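PDB 6SLN: RagA protein from Porphyromonas gingivalis, which probably forms the membrane-spanning barrel and plug of a TonB-dependent outer-membrane transporter that takes up peptides together with the lipoprotein RagB. Local coordinates for residues A[169-174]-A[439-444]; A[114-119]-A[344-349]. All coordinates share one frame; numbering follows the deposited sequence.

Interaction 1 of 2, residues A[169-174]-A[439-444]; sequences LDVVAT and SHQANV. With C8E ((hydroxyethyloxy)tri(ethyloxy)octane), chain I.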
ATOM      1  N   LEU A 169      -8.413  23.612   3.388  1.00 47.67           N
ATOM      2  CA  LEU A 169      -9.185  23.785   4.613  1.00 51.15           C
ATOM      3  C   LEU A 169      -8.952  22.625   5.571  1.00 51.28           C
ATOM      4  O   LEU A 169      -8.970  22.823   6.790  1.00 59.85           O
ATOM      5  CB  LEU A 169     -10.684  23.950   4.312  1.00 41.90           C
ATOM      6  CG  LEU A 169     -11.228  25.379   4.503  1.00 37.50           C
ATOM      7  CD1 LEU A 169     -12.743  25.436   4.713  1.00 33.83           C
ATOM      8  CD2 LEU A 169     -10.516  26.135   5.630  1.00 32.87           C
ATOM      9  N   ASP A 170      -8.714  21.417   5.051  1.00 44.64           N
ATOM     10  CA  ASP A 170      -8.369  20.302   5.930  1.00 45.16           C
ATOM     11  C   ASP A 170      -7.080  20.591   6.692  1.00 50.94           C
ATOM     12  O   ASP A 170      -6.988  20.336   7.902  1.00 52.11           O
ATOM     13  CB  ASP A 170      -8.235  19.004   5.128  1.00 43.75           C
ATOM     14  CG  ASP A 170      -9.530  18.592   4.447  1.00 57.27           C
ATOM     15  OD1 ASP A 170     -10.606  18.710   5.078  1.00 58.55           O
ATOM     16  OD2 ASP A 170      -9.467  18.149   3.279  1.00 57.91           O
ATOM     17  N   VAL A 171      -6.073  21.133   6.002  1.00 50.47           N
ATOM     18  CA  VAL A 171      -4.823  21.457   6.679  1.00 47.30           C
ATOM     19  C   VAL A 171      -5.064  22.606   7.656  1.00 45.22           C
ATOM     20  O   VAL A 171      -4.391  22.710   8.688  1.00 46.38           O
ATOM     21  CB  VAL A 171      -3.724  21.768   5.629  1.00 41.03           C
ATOM     22  CG1 VAL A 171      -2.477  22.357   6.264  1.00 31.30           C
ATOM     23  CG2 VAL A 171      -3.347  20.510   4.828  1.00 36.27           C
ATOM     24  N   VAL A 172      -6.046  23.463   7.370  1.00 45.30           N
ATOM     25  CA  VAL A 172      -6.399  24.527   8.308  1.00 47.40           C
ATOM     26  C   VAL A 172      -7.003  23.941   9.580  1.00 40.65           C
ATOM     27  O   VAL A 172      -6.720  24.419  10.682  1.00 40.54           O
ATOM     28  CB  VAL A 172      -7.350  25.544   7.649  1.00 46.85           C
ATOM     29  CG1 VAL A 172      -7.922  26.477   8.704  1.00 42.90           C
ATOM     30  CG2 VAL A 172      -6.624  26.343   6.602  1.00 39.71           C
ATOM     31  N   ALA A 173      -7.831  22.892   9.452  1.00 35.91           N
ATOM     32  CA  ALA A 173      -8.343  22.183  10.627  1.00 44.85           C
ATOM     33  C   ALA A 173      -7.238  21.537  11.478  1.00 52.34           C
ATOM     34  O   ALA A 173      -7.434  21.343  12.686  1.00 51.13           O
ATOM     35  CB  ALA A 173      -9.345  21.110  10.198  1.00 31.24           C
ATOM     36  N   THR A 174      -6.097  21.170  10.884  1.00 47.17           N
ATOM     37  CA  THR A 174      -5.005  20.608  11.674  1.00 44.11           C
ATOM     38  C   THR A 174      -4.219  21.674  12.425  1.00 46.78           C
ATOM     39  O   THR A 174      -3.224  21.339  13.074  1.00 48.22           O
ATOM     40  CB  THR A 174      -4.035  19.796  10.796  1.00 45.94           C
ATOM     41  OG1 THR A 174      -3.265  20.669   9.944  1.00 37.84           O
ATOM     42  CG2 THR A 174      -4.786  18.745   9.943  1.00 44.98           C
ATOM     43  N   SER A 439      -2.737  11.193  10.561  1.00 41.16           N
ATOM     44  CA  SER A 439      -2.162  12.111   9.599  1.00 39.34           C
ATOM     45  C   SER A 439      -1.007  12.845  10.248  1.00 44.17           C
ATOM     46  O   SER A 439      -1.148  13.385  11.355  1.00 40.67           O
ATOM     47  CB  SER A 439      -3.197  13.112   9.088  1.00 46.01           C
ATOM     48  OG  SER A 439      -3.790  12.658   7.888  1.00 50.79           O
ATOM     49  N   HIS A 440       0.126  12.873   9.556  1.00 37.82           N
ATOM     50  CA  HIS A 440       1.273  13.649   9.998  1.00 43.70           C
ATOM     51  C   HIS A 440       1.356  14.862   9.074  1.00 45.49           C
ATOM     52  O   HIS A 440       1.780  14.750   7.916  1.00 49.14           O
ATOM     53  CB  HIS A 440       2.539  12.791  10.008  1.00 48.83           C
ATOM     54  CG  HIS A 440       2.472  11.646  10.977  1.00 47.22           C
ATOM     55  ND1 HIS A 440       2.995  10.401  10.701  1.00 41.92           N
ATOM     56  CD2 HIS A 440       1.905  11.553  12.207  1.00 42.78           C
ATOM     57  CE1 HIS A 440       2.767   9.596  11.724  1.00 42.63           C
ATOM     58  NE2 HIS A 440       2.107  10.271  12.649  1.00 44.15           N
ATOM     59  N   GLN A 441       0.922  16.011   9.600  1.00 28.74           N
ATOM     60  CA  GLN A 441       0.928  17.284   8.899  1.00 39.07           C
ATOM     61  C   GLN A 441       2.161  18.080   9.291  1.00 49.67           C
ATOM     62  O   GLN A 441       2.431  18.263  10.481  1.00 56.65           O
ATOM     63  CB  GLN A 441      -0.332  18.097   9.220  1.00 35.31           C
ATOM     64  CG  GLN A 441      -0.511  19.329   8.349  1.00 30.88           C
ATOM     65  CD  GLN A 441      -0.744  18.950   6.892  1.00 38.18           C
ATOM     66  OE1 GLN A 441      -1.257  17.855   6.599  1.00 33.96           O
ATOM     67  NE2 GLN A 441      -0.364  19.844   5.968  1.00 35.25           N
ATOM     68  N   ALA A 442       2.894  18.557   8.291  1.00 44.37           N
ATOM     69  CA  ALA A 442       3.958  19.521   8.505  1.00 42.42           C
ATOM     70  C   ALA A 442       3.832  20.619   7.470  1.00 46.48           C
ATOM     71  O   ALA A 442       3.544  20.356   6.297  1.00 49.73           O
ATOM     72  CB  ALA A 442       5.330  18.904   8.400  1.00 44.06           C
ATOM     73  N   ASN A 443       4.050  21.846   7.918  1.00 42.86           N
ATOM     74  CA  ASN A 443       3.920  23.036   7.092  1.00 35.33           C
ATOM     75  C   ASN A 443       5.143  23.887   7.377  1.00 39.95           C
ATOM     76  O   ASN A 443       5.308  24.385   8.495  1.00 37.03           O
ATOM     77  CB  ASN A 443       2.615  23.779   7.405  1.00 35.53           C
ATOM     78  CG  ASN A 443       1.399  22.848   7.456  1.00 41.90           C
ATOM     79  OD1 ASN A 443       1.028  22.214   6.453  1.00 40.61           O
ATOM     80  ND2 ASN A 443       0.765  22.775   8.618  1.00 40.39           N
ATOM     81  N   VAL A 444       6.020  24.029   6.389  1.00 48.10           N
ATOM     82  CA  VAL A 444       7.377  24.525   6.618  1.00 45.46           C
ATOM     83  C   VAL A 444       7.572  25.761   5.746  1.00 53.70           C
ATOM     84  O   VAL A 444       7.880  25.644   4.558  1.00 44.70           O
ATOM     85  CB  VAL A 444       8.424  23.446   6.319  1.00 45.09           C
ATOM     86  CG1 VAL A 444       9.798  23.895   6.729  1.00 45.11           C
ATOM     87  CG2 VAL A 444       8.094  22.177   7.063  1.00 46.19           C
TER
HETATM   88  C1  C8E I1103      -0.113  18.027  23.357  1.00 45.72           C
HETATM   89  C2  C8E I1103       1.343  17.828  22.932  1.00 44.96           C
HETATM   90  C3  C8E I1103       1.701  18.546  21.626  1.00 41.08           C
HETATM   91  C4  C8E I1103       2.650  17.717  20.742  1.00 42.67           C
HETATM   92  C5  C8E I1103       2.441  17.989  19.246  1.00 46.41           C
HETATM   93  C6  C8E I1103       3.715  17.984  18.391  1.00 44.94           C
HETATM   94  C7  C8E I1103       3.386  18.000  16.891  1.00 52.80           C
HETATM   95  C8  C8E I1103       4.417  17.218  16.064  1.00 60.16           C
HETATM   96  O9  C8E I1103       3.872  16.760  14.836  1.00 64.10           O
HETATM   97  C10 C8E I1103       4.670  17.027  13.693  1.00 62.56           C
HETATM   98  C11 C8E I1103       4.335  16.051  12.555  1.00 63.68           C
HETATM   99  O12 C8E I1103       5.206  16.198  11.440  1.00 68.35           O
HETATM  100  C13 C8E I1103       5.261  15.076  10.562  1.00 74.82           C
HETATM  101  C14 C8E I1103       5.497  15.558   9.120  1.00 80.94           C
HETATM  102  O15 C8E I1103       5.989  14.596   8.200  1.00 82.44           O
HETATM  103  C16 C8E I1103       7.285  14.927   7.712  1.00 86.35           C
HETATM  104  C17 C8E I1103       7.462  16.408   7.318  1.00 83.56           C
HETATM  105  O18 C8E I1103       8.828  16.791   7.134  1.00 74.65           O
HETATM  106  C19 C8E I1103       9.015  18.056   6.515  1.00 64.39           C
HETATM  107  C20 C8E I1103      10.441  18.199   5.971  1.00 62.89           C
HETATM  108  O21 C8E I1103      10.771  19.516   5.559  1.00 58.91           O
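Val171 and Gln441 bring the plug of this receptor against its barrel wall, one from the single-turn helix 169-173 and the other from strand 435-450. The tight part lies where the two valine methyls straddle the amide end of the glutamine: CG1 and CG2 of Val171 are each 3.3 Å from NE2 of Gln441, and the two side chains cross at about a right angle. Gln441 presents its amide this way because CG runs anti to the backbone N (chi1 -170°) and the chain then bends at chi2 (65°). Thr174 touches the same chain more lightly, its OG1 3.5 Å from CG of Gln441 and farther from CB. That hydroxyl is tied back to the end of the helix it follows, where OG1 of Thr174 donates to O of Val171 at 2.6 Å, tilted 22° from the carbonyl plane. On the outward face of the strand a detergent chain lies along the wall, with its C14 3.4 Å from CB of Ala442, and His440 also meets Asn468 of the second subunit there. Methyls and a methylene thus pack around a buried amide whose OE1 bonds within the wall to Thr467 of strand 456-475, while the threonine hydroxyl bonds within the plug. The junction is therefore mostly van der Waals and not very directional.

Interaction 2 of 2, residues A[114-119]-A[344-349]; sequences PVANIM and ANFKRY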
ATOM      1  N   PRO A 114     -15.610  24.823  20.211  1.00 62.12           N
ATOM      2  CA  PRO A 114     -15.664  23.373  20.414  1.00 59.64           C
ATOM      3  C   PRO A 114     -15.912  22.581  19.145  1.00 58.98           C
ATOM      4  O   PRO A 114     -16.434  21.463  19.227  1.00 69.37           O
ATOM      5  CB  PRO A 114     -16.822  23.208  21.402  1.00 65.93           C
ATOM      6  CG  PRO A 114     -17.736  24.360  21.098  1.00 65.61           C
ATOM      7  CD  PRO A 114     -16.869  25.493  20.593  1.00 66.17           C
ATOM      8  N   VAL A 115     -15.556  23.122  17.979  1.00 47.21           N
ATOM      9  CA  VAL A 115     -15.531  22.319  16.763  1.00 45.94           C
ATOM     10  C   VAL A 115     -14.230  22.576  16.010  1.00 46.54           C
ATOM     11  O   VAL A 115     -13.616  23.642  16.132  1.00 36.50           O
ATOM     12  CB  VAL A 115     -16.742  22.583  15.848  1.00 53.33           C
ATOM     13  CG1 VAL A 115     -17.966  21.814  16.343  1.00 57.78           C
ATOM     14  CG2 VAL A 115     -17.016  24.070  15.740  1.00 52.91           C
ATOM     15  N   ALA A 116     -13.805  21.575  15.230  1.00 48.68           N
ATOM     16  CA  ALA A 116     -12.612  21.719  14.406  1.00 47.11           C
ATOM     17  C   ALA A 116     -12.854  22.594  13.193  1.00 55.09           C
ATOM     18  O   ALA A 116     -11.893  23.100  12.607  1.00 56.72           O
ATOM     19  CB  ALA A 116     -12.122  20.356  13.933  1.00 50.22           C
ATOM     20  N   ASN A 117     -14.115  22.773  12.806  1.00 61.00           N
ATOM     21  CA  ASN A 117     -14.490  23.461  11.572  1.00 48.28           C
ATOM     22  C   ASN A 117     -14.499  24.959  11.854  1.00 39.59           C
ATOM     23  O   ASN A 117     -15.506  25.528  12.271  1.00 54.93           O
ATOM     24  CB  ASN A 117     -15.834  22.928  11.087  1.00 43.76           C
ATOM     25  CG  ASN A 117     -16.426  23.749   9.976  1.00 49.61           C
ATOM     26  OD1 ASN A 117     -17.638  23.900   9.898  1.00 57.62           O
ATOM     27  ND2 ASN A 117     -15.581  24.280   9.101  1.00 50.91           N
ATOM     28  N   ILE A 118     -13.352  25.604  11.612  1.00 37.07           N
ATOM     29  CA  ILE A 118     -13.125  27.000  11.997  1.00 38.58           C
ATOM     30  C   ILE A 118     -14.023  27.962  11.227  1.00 43.05           C
ATOM     31  O   ILE A 118     -14.451  28.986  11.777  1.00 40.71           O
ATOM     32  CB  ILE A 118     -11.639  27.361  11.803  1.00 41.94           C
ATOM     33  CG1 ILE A 118     -11.387  28.847  12.078  1.00 44.32           C
ATOM     34  CG2 ILE A 118     -11.204  27.023  10.404  1.00 43.34           C
ATOM     35  CD1 ILE A 118     -11.415  29.220  13.558  1.00 40.15           C
ATOM     36  N   MET A 119     -14.325  27.672   9.956  1.00 48.38           N
ATOM     37  CA  MET A 119     -15.122  28.610   9.163  1.00 50.24           C
ATOM     38  C   MET A 119     -16.511  28.797   9.760  1.00 54.14           C
ATOM     39  O   MET A 119     -17.114  29.877   9.624  1.00 49.09           O
ATOM     40  CB  MET A 119     -15.214  28.132   7.710  1.00 48.73           C
ATOM     41  CG  MET A 119     -13.954  28.442   6.871  1.00 50.04           C
ATOM     42  SD  MET A 119     -13.537  30.201   6.923  1.00 52.83           S
ATOM     43  CE  MET A 119     -12.109  30.239   7.984  1.00 50.03           C
ATOM     44  N   ALA A 344     -17.518   9.100  14.864  1.00 44.61           N
ATOM     45  CA  ALA A 344     -16.922  10.173  14.088  1.00 43.13           C
ATOM     46  C   ALA A 344     -16.236  11.109  15.065  1.00 43.89           C
ATOM     47  O   ALA A 344     -16.693  11.291  16.194  1.00 43.97           O
ATOM     48  CB  ALA A 344     -17.953  10.921  13.232  1.00 30.04           C
ATOM     49  N   ASN A 345     -15.127  11.687  14.625  1.00 49.19           N
ATOM     50  CA  ASN A 345     -14.381  12.534  15.530  1.00 48.34           C
ATOM     51  C   ASN A 345     -13.256  13.211  14.765  1.00 45.71           C
ATOM     52  O   ASN A 345     -12.867  12.794  13.667  1.00 38.47           O
ATOM     53  CB  ASN A 345     -13.808  11.741  16.700  1.00 42.42           C
ATOM     54  CG  ASN A 345     -13.143  10.479  16.251  1.00 45.68           C
ATOM     55  OD1 ASN A 345     -12.005  10.502  15.813  1.00 49.72           O
ATOM     56  ND2 ASN A 345     -13.862   9.363  16.329  1.00 54.13           N
ATOM     57  N   PHE A 346     -12.741  14.264  15.378  1.00 33.93           N
ATOM     58  CA  PHE A 346     -11.560  14.963  14.922  1.00 30.36           C
ATOM     59  C   PHE A 346     -10.699  15.155  16.153  1.00 41.27           C
ATOM     60  O   PHE A 346     -11.093  15.880  17.075  1.00 41.19           O
ATOM     61  CB  PHE A 346     -11.923  16.301  14.292  1.00 44.17           C
ATOM     62  CG  PHE A 346     -10.811  16.929  13.522  1.00 48.86           C
ATOM     63  CD1 PHE A 346      -9.810  17.622  14.170  1.00 49.32           C
ATOM     64  CD2 PHE A 346     -10.769  16.827  12.154  1.00 48.19           C
ATOM     65  CE1 PHE A 346      -8.795  18.200  13.467  1.00 49.23           C
ATOM     66  CE2 PHE A 346      -9.762  17.404  11.454  1.00 52.78           C
ATOM     67  CZ  PHE A 346      -8.773  18.095  12.110  1.00 53.45           C
ATOM     68  N   LYS A 347      -9.554  14.481  16.188  1.00 41.88           N
ATOM     69  CA  LYS A 347      -8.544  14.713  17.208  1.00 52.33           C
ATOM     70  C   LYS A 347      -7.321  15.342  16.551  1.00 48.37           C
ATOM     71  O   LYS A 347      -6.939  14.959  15.441  1.00 47.14           O
ATOM     72  CB  LYS A 347      -8.149  13.412  17.934  1.00 58.70           C
ATOM     73  CG  LYS A 347      -9.252  12.359  18.021  1.00 70.78           C
ATOM     74  CD  LYS A 347      -8.926  11.285  19.072  1.00 79.71           C
ATOM     75  CE  LYS A 347      -9.998  10.191  19.119  1.00 80.97           C
ATOM     76  NZ  LYS A 347      -9.881   9.252  17.963  1.00 81.75           N
ATOM     77  N   ARG A 348      -6.713  16.312  17.223  1.00 45.27           N
ATOM     78  CA  ARG A 348      -5.456  16.864  16.742  1.00 54.12           C
ATOM     79  C   ARG A 348      -4.531  17.153  17.915  1.00 57.61           C
ATOM     80  O   ARG A 348      -4.984  17.500  19.010  1.00 64.35           O
ATOM     81  CB  ARG A 348      -5.679  18.136  15.895  1.00 54.80           C
ATOM     82  CG  ARG A 348      -5.682  19.447  16.674  1.00 49.65           C
ATOM     83  CD  ARG A 348      -5.485  20.648  15.746  1.00 47.50           C
ATOM     84  NE  ARG A 348      -6.742  21.319  15.440  1.00 52.57           N
ATOM     85  CZ  ARG A 348      -7.403  22.110  16.281  1.00 49.48           C
ATOM     86  NH1 ARG A 348      -6.939  22.346  17.496  1.00 49.99           N
ATOM     87  NH2 ARG A 348      -8.540  22.665  15.905  1.00 54.99           N
ATOM     88  N   TYR A 349      -3.234  16.956  17.677  1.00 48.73           N
ATOM     89  CA  TYR A 349      -2.151  17.388  18.556  1.00 45.01           C
ATOM     90  C   TYR A 349      -1.311  18.388  17.768  1.00 49.80           C
ATOM     91  O   TYR A 349      -0.647  18.011  16.796  1.00 43.05           O
ATOM     92  CB  TYR A 349      -1.294  16.209  19.009  1.00 42.53           C
ATOM     93  CG  TYR A 349      -2.063  15.076  19.654  1.00 52.25           C
ATOM     94  CD1 TYR A 349      -2.815  14.199  18.887  1.00 54.47           C
ATOM     95  CD2 TYR A 349      -2.026  14.873  21.031  1.00 50.97           C
ATOM     96  CE1 TYR A 349      -3.516  13.164  19.469  1.00 56.69           C
ATOM     97  CE2 TYR A 349      -2.722  13.836  21.615  1.00 50.83           C
ATOM     98  CZ  TYR A 349      -3.465  12.985  20.826  1.00 58.39           C
ATOM     99  OH  TYR A 349      -4.168  11.946  21.388  1.00 71.81           O
TER
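The methyl of Ala116 sits over one face of the Phe346 ring, and this CH-pi contact is the heart of the meeting between a plug loop and barrel strand 345-360. CB of Ala116 lies 3.9 Å from the ring centroid, 22° off the ring normal. It is displaced toward the rim, with CD1 of Phe346 its closest atom at 3.6 Å and CG of the same ring almost as near. The Phe346 side chain leaves the strand toward the loop, and its chi1 of -167°, which sets CG beside the carbonyl carbon, turns the ring beneath Ala116. Arg348, two residues along on the same side of the strand, adds a looser touch: its NH2 is 4.4 Å from CA of Ala116, the guanidinium approached obliquely.

In the next shell, Gln336 of the adjacent strand 325-337 serves both partners, since its side-chain OE1 takes a hydrogen bond from N of Ala116 while its backbone pairs with that of Phe346. Arg348 is held through NE by the carbonyl of Ala173, and Arg376 of strand 363-377 packs on the phenylalanine. Preceding Ala116, Pro114 rests on Gln988 and Val990 of strand 986-996, giving the loop another foothold on the wall. The direct contact is therefore dispersive and little directional; its polar fixing comes from hydrogen bonds one step removed, through Gln336 and Arg348.

Both interactions seat the plug against one sector of the barrel interior, their centres about 12 Å apart. Along the chain their segments alternate: plug residues 114-119 and 169-174 come first, then barrel residues 344-349 and 439-444. The strands concerned, 345-360 and 435-450, are separated in the wall by strand 363-377, which pairs antiparallel with both. The contacts also touch directly, the arginine of interaction 2 reaching the helix end of interaction 1: CE1 of Phe346 packs 3.5 Å from O of Ala173, and CG1 of Val172 lies 3.7 Å from CG2 of Ile118 within the plug. Interactions 1 and 2 thus form one continuous interface, consistent with the plug-in-barrel architecture of TonB-dependent receptors.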